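Enoyl-CoA hydratase (Thermus thermophilus, PDB 1WZ8) probably catalyses the reversible addition of water to the double bond of enoyl-CoA thioesters, as a hexameric member of the crotonase family. Local coordinates at residues R94-N102 with A118-A126; G132-R143 with L169-A180. All coordinates share one frame; numbering follows the deposited sequence.

Interaction 1: residues R94-N102 with A118-A126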
loop_
_atom_site.group_PDB
_atom_site.type_symbol
_atom_site.label_atom_id
_atom_site.label_comp_id
_atom_site.label_asym_id
_atom_site.label_seq_id
_atom_site.Cartn_x
_atom_site.Cartn_y
_atom_site.Cartn_z
ATOM N N ARG A 94 11.990 0.630 18.156
ATOM C CA ARG A 94 11.799 0.714 16.713
ATOM C C ARG A 94 13.098 0.361 15.995
ATOM O O ARG A 94 13.088 -0.363 14.998
ATOM C CB ARG A 94 11.342 2.127 16.326
ATOM C CG ARG A 94 11.294 2.404 14.822
ATOM C CD ARG A 94 10.718 3.798 14.563
ATOM N NE ARG A 94 10.724 4.178 13.151
ATOM C CZ ARG A 94 11.800 4.569 12.480
ATOM N NH1 ARG A 94 12.979 4.636 13.085
ATOM N NH2 ARG A 94 11.695 4.908 11.202
ATOM N N ASP A 95 14.218 0.862 16.509
ATOM C CA ASP A 95 15.517 0.602 15.895
ATOM C C ASP A 95 16.054 -0.805 16.137
ATOM O O ASP A 95 16.868 -1.302 15.362
ATOM C CB ASP A 95 16.553 1.632 16.366
ATOM C CG ASP A 95 16.323 3.009 15.762
ATOM O OD1 ASP A 95 15.922 3.081 14.586
ATOM O OD2 ASP A 95 16.550 4.018 16.454
ATOM N N LEU A 96 15.604 -1.448 17.208
ATOM C CA LEU A 96 16.059 -2.798 17.511
ATOM C C LEU A 96 15.634 -3.725 16.377
ATOM O O LEU A 96 16.288 -4.728 16.111
ATOM C CB LEU A 96 15.456 -3.287 18.831
ATOM C CG LEU A 96 15.959 -4.642 19.346
ATOM C CD1 LEU A 96 17.456 -4.571 19.634
ATOM C CD2 LEU A 96 15.205 -5.017 20.610
ATOM N N VAL A 97 14.536 -3.376 15.714
ATOM C CA VAL A 97 14.019 -4.168 14.602
ATOM C C VAL A 97 14.490 -3.629 13.248
ATOM O O VAL A 97 14.955 -4.387 12.391
ATOM C CB VAL A 97 12.467 -4.207 14.636
ATOM C CG1 VAL A 97 11.923 -4.906 13.395
ATOM C CG2 VAL A 97 12.003 -4.934 15.890
ATOM N N LEU A 98 14.389 -2.319 13.056
ATOM C CA LEU A 98 14.801 -1.713 11.793
ATOM C C LEU A 98 16.310 -1.714 11.610
ATOM O O LEU A 98 16.804 -1.757 10.484
ATOM C CB LEU A 98 14.270 -0.282 11.699
ATOM C CG LEU A 98 12.746 -0.146 11.752
ATOM C CD1 LEU A 98 12.361 1.315 11.548
ATOM C CD2 LEU A 98 12.115 -1.022 10.675
ATOM N N GLY A 99 17.044 -1.669 12.721
ATOM C CA GLY A 99 18.491 -1.671 12.643
ATOM C C GLY A 99 18.980 -2.837 11.809
ATOM O O GLY A 99 19.674 -2.648 10.810
ATOM N N PRO A 100 18.637 -4.069 12.203
ATOM C CA PRO A 100 19.060 -5.253 11.455
ATOM C C PRO A 100 18.479 -5.254 10.034
ATOM O O PRO A 100 19.172 -5.591 9.071
ATOM C CB PRO A 100 18.516 -6.401 12.298
ATOM C CG PRO A 100 18.525 -5.836 13.687
ATOM C CD PRO A 100 17.992 -4.451 13.472
ATOM N N LEU A 101 17.213 -4.865 9.911
ATOM C CA LEU A 101 16.553 -4.844 8.607
ATOM C C LEU A 101 17.213 -3.901 7.621
ATOM O O LEU A 101 17.313 -4.211 6.434
ATOM C CB LEU A 101 15.076 -4.455 8.735
ATOM C CG LEU A 101 14.073 -5.466 9.294
ATOM C CD1 LEU A 101 12.662 -4.938 9.043
ATOM C CD2 LEU A 101 14.245 -6.818 8.618
ATOM N N ASN A 102 17.658 -2.747 8.105
ATOM C CA ASN A 102 18.291 -1.783 7.221
ATOM C C ASN A 102 19.812 -1.885 7.142
ATOM O O ASN A 102 20.446 -1.137 6.397
ATOM C CB ASN A 102 17.854 -0.362 7.589
ATOM C CG ASN A 102 16.397 -0.101 7.236
ATOM O OD1 ASN A 102 15.938 -0.464 6.154
ATOM N ND2 ASN A 102 15.666 0.531 8.146
ATOM N N ALA A 118 11.766 -8.506 23.584
ATOM C CA ALA A 118 12.794 -7.847 22.786
ATOM C C ALA A 118 13.786 -8.878 22.262
ATOM O O ALA A 118 14.393 -8.687 21.212
ATOM C CB ALA A 118 13.518 -6.797 23.625
ATOM N N GLY A 119 13.951 -9.969 23.006
ATOM C CA GLY A 119 14.862 -11.017 22.577
ATOM C C GLY A 119 14.377 -11.657 21.287
ATOM O O GLY A 119 15.156 -11.899 20.360
ATOM N N LEU A 120 13.081 -11.938 21.226
ATOM C CA LEU A 120 12.505 -12.536 20.031
ATOM C C LEU A 120 12.498 -11.499 18.908
ATOM O O LEU A 120 12.669 -11.841 17.738
ATOM C CB LEU A 120 11.083 -13.026 20.308
ATOM C CG LEU A 120 10.377 -13.792 19.180
ATOM C CD1 LEU A 120 11.177 -15.047 18.806
ATOM C CD2 LEU A 120 8.979 -14.174 19.638
ATOM N N ALA A 121 12.304 -10.231 19.266
ATOM C CA ALA A 121 12.290 -9.162 18.269
ATOM C C ALA A 121 13.611 -9.125 17.506
ATOM O O ALA A 121 13.635 -9.036 16.271
ATOM C CB ALA A 121 12.035 -7.811 18.945
ATOM N N LEU A 122 14.710 -9.204 18.247
ATOM C CA LEU A 122 16.035 -9.172 17.648
ATOM C C LEU A 122 16.273 -10.431 16.828
ATOM O O LEU A 122 16.801 -10.364 15.721
ATOM C CB LEU A 122 17.102 -9.041 18.739
ATOM C CG LEU A 122 18.563 -8.943 18.294
ATOM C CD1 LEU A 122 18.730 -7.778 17.328
ATOM C CD2 LEU A 122 19.455 -8.766 19.517
ATOM N N ALA A 123 15.866 -11.576 17.373
ATOM C CA ALA A 123 16.032 -12.860 16.695
ATOM C C ALA A 123 15.310 -12.901 15.356
ATOM O O ALA A 123 15.852 -13.392 14.357
ATOM C CB ALA A 123 15.519 -13.985 17.578
ATOM N N LEU A 124 14.078 -12.406 15.336
ATOM C CA LEU A 124 13.292 -12.413 14.107
ATOM C C LEU A 124 13.627 -11.279 13.138
ATOM O O LEU A 124 13.286 -11.356 11.960
ATOM C CB LEU A 124 11.798 -12.401 14.437
ATOM C CG LEU A 124 11.299 -13.603 15.250
ATOM C CD1 LEU A 124 9.774 -13.567 15.332
ATOM C CD2 LEU A 124 11.776 -14.906 14.603
ATOM N N ALA A 125 14.291 -10.231 13.620
ATOM C CA ALA A 125 14.668 -9.131 12.738
ATOM C C ALA A 125 15.860 -9.576 11.896
ATOM O O ALA A 125 16.103 -9.059 10.798
ATOM C CB ALA A 125 15.034 -7.891 13.553
ATOM N N ALA A 126 16.611 -10.540 12.421
ATOM C CA ALA A 126 17.765 -11.061 11.703
ATOM C C ALA A 126 17.245 -11.699 10.424
ATOM O O ALA A 126 16.081 -12.088 10.345
ATOM C CB ALA A 126 18.497 -12.095 12.551
#
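Ala125 fits its methyl group against the backbone and ring of the opposing helix. Its CB lies 3.7 Å from Val97 O and 4.0 Å from Pro100 CB. Next to it, Leu101 CD2 comes to 3.6 Å from Ala125 O. This is the tight end of the contact. Pro100 has no N-H to give to the turn before, and helix 83-102 is kinked there. Leu96 O is therefore left without a polar partner, buried beside Leu122 CD1 and Ala125 CB. The two helices run almost parallel, their short axes 15° apart and 8.6 Å at closest approach. Small residues on helix 118-125 allow this spacing. In the crotonase fold, the helix at this place begins at the oxyanion hole; helix 118-125 is probably its counterpart, and a bound methylpentanediol near Ala118, probably from the crystallisation liquor, is consistent with a pocket there. Toward that end the nearest approaches are somewhat longer. In Leu96, a chi1 of -174° turns the chain away from its own N and brings CD2 to 3.9 Å from Ala118 CB. It meets Leu122 at about a right angle. Val97 CG2 reaches Ala121 CB only at 4.2 Å. Away from the contact, Arg94 and Asp95 are partly exposed and Asn102 is exposed: Arg94 pairs with Glu233, and Asn102 bonds to Arg226.

Interaction 2: residues G132-R143 with L169-A180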
loop_
_atom_site.group_PDB
_atom_site.type_symbol
_atom_site.label_atom_id
_atom_site.label_comp_id
_atom_site.label_asym_id
_atom_site.label_seq_id
_atom_site.Cartn_x
_atom_site.Cartn_y
_atom_site.Cartn_z
ATOM N N GLY A 132 17.189 -23.962 18.376
ATOM C CA GLY A 132 17.337 -25.337 18.810
ATOM C C GLY A 132 15.947 -25.942 18.794
ATOM O O GLY A 132 14.958 -25.224 18.913
ATOM N N LYS A 133 15.854 -27.254 18.623
ATOM C CA LYS A 133 14.552 -27.904 18.611
ATOM C C LYS A 133 13.792 -27.594 19.903
ATOM O O LYS A 133 12.563 -27.470 19.897
ATOM C CB LYS A 133 14.717 -29.413 18.462
ATOM C CG LYS A 133 15.321 -29.819 17.130
ATOM C CD LYS A 133 15.338 -31.325 16.953
ATOM C CE LYS A 133 15.899 -31.686 15.593
ATOM N NZ LYS A 133 15.165 -30.972 14.518
ATOM N N GLY A 134 14.534 -27.455 21.000
ATOM C CA GLY A 134 13.919 -27.177 22.286
ATOM C C GLY A 134 13.917 -25.727 22.737
ATOM O O GLY A 134 13.504 -25.421 23.858
ATOM N N THR A 135 14.378 -24.825 21.879
ATOM C CA THR A 135 14.401 -23.405 22.228
ATOM C C THR A 135 12.976 -22.932 22.501
ATOM O O THR A 135 12.030 -23.402 21.868
ATOM C CB THR A 135 14.995 -22.559 21.075
ATOM O OG1 THR A 135 16.335 -22.986 20.818
ATOM C CG2 THR A 135 15.011 -21.071 21.435
ATOM N N ARG A 136 12.823 -22.006 23.446
ATOM C CA ARG A 136 11.508 -21.467 23.779
ATOM C C ARG A 136 11.367 -20.082 23.149
ATOM O O ARG A 136 12.148 -19.185 23.455
ATOM C CB ARG A 136 11.341 -21.364 25.302
ATOM C CG ARG A 136 9.973 -20.858 25.753
ATOM C CD ARG A 136 9.768 -21.065 27.248
ATOM N NE ARG A 136 10.438 -20.054 28.062
ATOM C CZ ARG A 136 9.853 -18.941 28.498
ATOM N NH1 ARG A 136 8.582 -18.698 28.203
ATOM N NH2 ARG A 136 10.535 -18.072 29.232
ATOM N N LEU A 137 10.382 -19.917 22.268
ATOM C CA LEU A 137 10.148 -18.633 21.607
ATOM C C LEU A 137 8.781 -18.112 22.031
ATOM O O LEU A 137 7.761 -18.777 21.834
ATOM C CB LEU A 137 10.205 -18.799 20.084
ATOM C CG LEU A 137 11.476 -19.468 19.551
ATOM C CD1 LEU A 137 11.382 -19.609 18.037
ATOM C CD2 LEU A 137 12.702 -18.648 19.933
ATOM N N LEU A 138 8.758 -16.917 22.605
ATOM C CA LEU A 138 7.508 -16.343 23.084
ATOM C C LEU A 138 7.490 -14.820 23.021
ATOM O O LEU A 138 8.432 -14.155 23.441
ATOM C CB LEU A 138 7.276 -16.799 24.526
ATOM C CG LEU A 138 6.049 -16.340 25.317
ATOM C CD1 LEU A 138 4.763 -16.826 24.672
ATOM C CD2 LEU A 138 6.168 -16.887 26.716
ATOM N N ASP A 139 6.417 -14.270 22.475
ATOM C CA ASP A 139 6.289 -12.826 22.403
ATOM C C ASP A 139 6.215 -12.365 23.860
ATOM O O ASP A 139 6.993 -11.516 24.294
ATOM C CB ASP A 139 5.016 -12.446 21.668
ATOM C CG ASP A 139 4.776 -10.955 21.680
ATOM O OD1 ASP A 139 5.415 -10.234 20.883
ATOM O OD2 ASP A 139 3.962 -10.507 22.509
ATOM N N GLY A 140 5.260 -12.931 24.596
ATOM C CA GLY A 140 5.106 -12.643 26.014
ATOM C C GLY A 140 4.491 -11.344 26.507
ATOM O O GLY A 140 4.297 -11.183 27.711
ATOM N N HIS A 141 4.160 -10.428 25.605
ATOM C CA HIS A 141 3.616 -9.123 26.019
ATOM C C HIS A 141 2.225 -9.215 26.686
ATOM O O HIS A 141 1.939 -8.559 27.679
ATOM C CB HIS A 141 3.548 -8.224 24.784
ATOM C CG HIS A 141 4.942 -7.815 24.380
ATOM N ND1 HIS A 141 5.624 -8.396 23.362
ATOM C CD2 HIS A 141 5.747 -6.819 24.943
ATOM C CE1 HIS A 141 6.811 -7.760 23.312
ATOM N NE2 HIS A 141 6.913 -6.812 24.247
ATOM N N LEU A 142 1.328 -10.031 26.146
ATOM C CA LEU A 142 -0.010 -10.158 26.715
ATOM C C LEU A 142 0.045 -10.642 28.161
ATOM O O LEU A 142 -0.816 -10.303 28.972
ATOM C CB LEU A 142 -0.860 -11.102 25.862
ATOM C CG LEU A 142 -1.494 -10.477 24.608
ATOM C CD1 LEU A 142 -2.483 -9.393 25.022
ATOM C CD2 LEU A 142 -0.415 -9.890 23.704
ATOM N N ARG A 143 1.063 -11.435 28.474
ATOM C CA ARG A 143 1.250 -11.950 29.826
ATOM C C ARG A 143 1.653 -10.791 30.735
ATOM O O ARG A 143 1.268 -10.744 31.902
ATOM C CB ARG A 143 2.350 -13.013 29.830
ATOM C CG ARG A 143 2.776 -13.505 31.199
ATOM C CD ARG A 143 4.224 -13.997 31.126
ATOM N NE ARG A 143 4.370 -15.418 30.875
ATOM C CZ ARG A 143 5.537 -16.017 30.640
ATOM N NH1 ARG A 143 6.660 -15.314 30.606
ATOM N NH2 ARG A 143 5.599 -17.339 30.501
ATOM N N LEU A 169 0.230 -14.969 19.626
ATOM C CA LEU A 169 0.384 -13.637 20.189
ATOM C C LEU A 169 -0.728 -13.248 21.168
ATOM O O LEU A 169 -0.457 -12.635 22.201
ATOM C CB LEU A 169 0.476 -12.599 19.063
ATOM C CG LEU A 169 1.671 -12.740 18.109
ATOM C CD1 LEU A 169 1.505 -11.767 16.946
ATOM C CD2 LEU A 169 2.980 -12.482 18.850
ATOM N N LEU A 170 -1.969 -13.604 20.854
ATOM C CA LEU A 170 -3.088 -13.258 21.728
ATOM C C LEU A 170 -3.206 -14.150 22.963
ATOM O O LEU A 170 -3.656 -13.696 24.016
ATOM C CB LEU A 170 -4.406 -13.303 20.951
ATOM C CG LEU A 170 -4.621 -12.316 19.798
ATOM C CD1 LEU A 170 -5.995 -12.556 19.195
ATOM C CD2 LEU A 170 -4.513 -10.882 20.302
ATOM N N LEU A 171 -2.803 -15.412 22.838
ATOM C CA LEU A 171 -2.898 -16.355 23.952
ATOM C C LEU A 171 -1.604 -16.505 24.736
ATOM O O LEU A 171 -1.570 -17.159 25.780
ATOM C CB LEU A 171 -3.337 -17.728 23.442
ATOM C CG LEU A 171 -4.805 -17.866 23.043
ATOM C CD1 LEU A 171 -5.036 -19.221 22.409
ATOM C CD2 LEU A 171 -5.686 -17.696 24.277
ATOM N N ASN A 172 -0.541 -15.895 24.229
ATOM C CA ASN A 172 0.746 -15.973 24.889
ATOM C C ASN A 172 1.208 -17.428 24.914
ATOM O O ASN A 172 1.817 -17.883 25.883
ATOM C CB ASN A 172 0.626 -15.426 26.309
ATOM C CG ASN A 172 1.911 -14.821 26.802
ATOM O OD1 ASN A 172 2.304 -13.732 26.382
ATOM N ND2 ASN A 172 2.579 -15.527 27.704
ATOM N N GLU A 173 0.901 -18.154 23.845
ATOM C CA GLU A 173 1.294 -19.554 23.728
ATOM C C GLU A 173 2.717 -19.680 23.198
ATOM O O GLU A 173 3.020 -19.226 22.096
ATOM C CB GLU A 173 0.344 -20.301 22.790
ATOM C CG GLU A 173 -0.810 -20.972 23.503
ATOM C CD GLU A 173 -0.333 -22.050 24.461
ATOM O OE1 GLU A 173 0.196 -23.082 23.993
ATOM O OE2 GLU A 173 -0.487 -21.858 25.680
ATOM N N PRO A 174 3.612 -20.298 23.980
ATOM C CA PRO A 174 4.994 -20.455 23.530
ATOM C C PRO A 174 5.130 -21.439 22.367
ATOM O O PRO A 174 4.248 -22.257 22.112
ATOM C CB PRO A 174 5.706 -20.956 24.784
ATOM C CG PRO A 174 4.642 -21.777 25.449
ATOM C CD PRO A 174 3.419 -20.901 25.313
ATOM N N LEU A 175 6.242 -21.329 21.656
ATOM C CA LEU A 175 6.549 -22.216 20.545
ATOM C C LEU A 175 7.912 -22.819 20.827
ATOM O O LEU A 175 8.779 -22.160 21.399
ATOM C CB LEU A 175 6.635 -21.441 19.226
ATOM C CG LEU A 175 5.362 -21.139 18.442
ATOM C CD1 LEU A 175 5.664 -20.027 17.451
ATOM C CD2 LEU A 175 4.858 -22.391 17.712
ATOM N N THR A 176 8.095 -24.078 20.454
ATOM C CA THR A 176 9.393 -24.709 20.616
ATOM C C THR A 176 10.105 -24.355 19.309
ATOM O O THR A 176 9.447 -24.019 18.323
ATOM C CB THR A 176 9.285 -26.246 20.708
ATOM O OG1 THR A 176 8.755 -26.752 19.482
ATOM C CG2 THR A 176 8.363 -26.668 21.859
ATOM N N GLY A 177 11.431 -24.410 19.294
ATOM C CA GLY A 177 12.146 -24.098 18.066
ATOM C C GLY A 177 11.675 -24.983 16.926
ATOM O O GLY A 177 11.514 -24.531 15.793
ATOM N N GLU A 178 11.441 -26.255 17.234
ATOM C CA GLU A 178 10.984 -27.221 16.242
ATOM C C GLU A 178 9.649 -26.804 15.639
ATOM O O GLU A 178 9.465 -26.848 14.422
ATOM C CB GLU A 178 10.843 -28.597 16.882
ATOM C CG GLU A 178 10.602 -29.711 15.888
ATOM C CD GLU A 178 10.316 -31.029 16.576
ATOM O OE1 GLU A 178 9.251 -31.139 17.215
ATOM O OE2 GLU A 178 11.157 -31.948 16.485
ATOM N N GLU A 179 8.708 -26.417 16.490
ATOM C CA GLU A 179 7.402 -25.974 16.011
ATOM C C GLU A 179 7.562 -24.677 15.217
ATOM O O GLU A 179 6.932 -24.496 14.182
ATOM C CB GLU A 179 6.446 -25.742 17.192
ATOM C CG GLU A 179 6.300 -26.952 18.110
ATOM C CD GLU A 179 5.400 -26.693 19.304
ATOM O OE1 GLU A 179 5.579 -25.656 19.981
ATOM O OE2 GLU A 179 4.517 -27.535 19.572
ATOM N N ALA A 180 8.413 -23.778 15.696
ATOM C CA ALA A 180 8.612 -22.507 15.004
ATOM C C ALA A 180 9.115 -22.694 13.573
ATOM O O ALA A 180 8.685 -21.977 12.667
ATOM C CB ALA A 180 9.569 -21.619 15.797
HETATM O O HOH W 1 5.076 -18.132 20.625
#
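Asn172 and Arg143 meet at about a right angle, with amide and guanidinium planes 52° apart. ND2 of Asn172 lies 3.3 Å from Arg143 CB, while OD1 accepts a weak bond from Arg143 N. Leu138 also crosses Asn172 at about a right angle. Its CG stands opposite the backbone N (chi1 179°), which sends CD1 to 3.4 Å from Asn172 O and CD2 over one face of the Arg143 guanidinium, offset toward the rim. Leu142 brings CD2 to the C-terminal part of helix 162-171, 3.1 Å from Leu169 O. Leu169 CD2 in turn lies across Asp139, 3.5 Å from its CB. The carboxylate of Asp139 lies at the edge of the His141 ring, which meets it from above the carboxylate plane: OD2 takes the backbone N in an Asx turn, and OD1 takes ND1 at 3.1 Å. With an alanine here, ND1 and the backbone N of His141 would probably both lose their carboxylate acceptor, leaving the ring freer to turn. Farther along, Leu137 and Leu175 form a hydrogen-bonded antiparallel pair, and Leu137 N reaches Leu175 O at 2.9 Å. Leu137 CD1 packs on Ala180 CB at 3.5 Å. A water joins Leu137 O to Glu173 O. Gly177 sits so close to Gly132 O that a side chain would clash. Thr176 N bonds to Glu179 OE1 at 3.0 Å, the surer half of a capping box at the start of helix 177-183. Strands 136-138 and 175-176 belong to the small second sheet, with strand 114-116, that accompanies the main sheet in the crotonase fold.

Interaction 1 is the deeper of the two, about 5 Å from the chain centre against about 13 Å for interaction 2. It joins two helices by apolar packing, with side chains also resting on backbone carbonyls and without hydrogen bonds between the segments. Interaction 2 joins strands, turns and helix ends, and adds backbone hydrogen bonds, a water and polar side chains; part of it is solvent-exposed. The centres lie about 17 Å apart, yet Leu120 links them: its CD2 is 3.8 Å from Leu138 C. Ala118 and His141 both lie near bound methylpentanediol, probably from the crystallisation liquor. Both contacts reach other subunits: Leu101 packs on Lys166 of one neighbouring subunit, and Glu173 pairs with Arg205 of another.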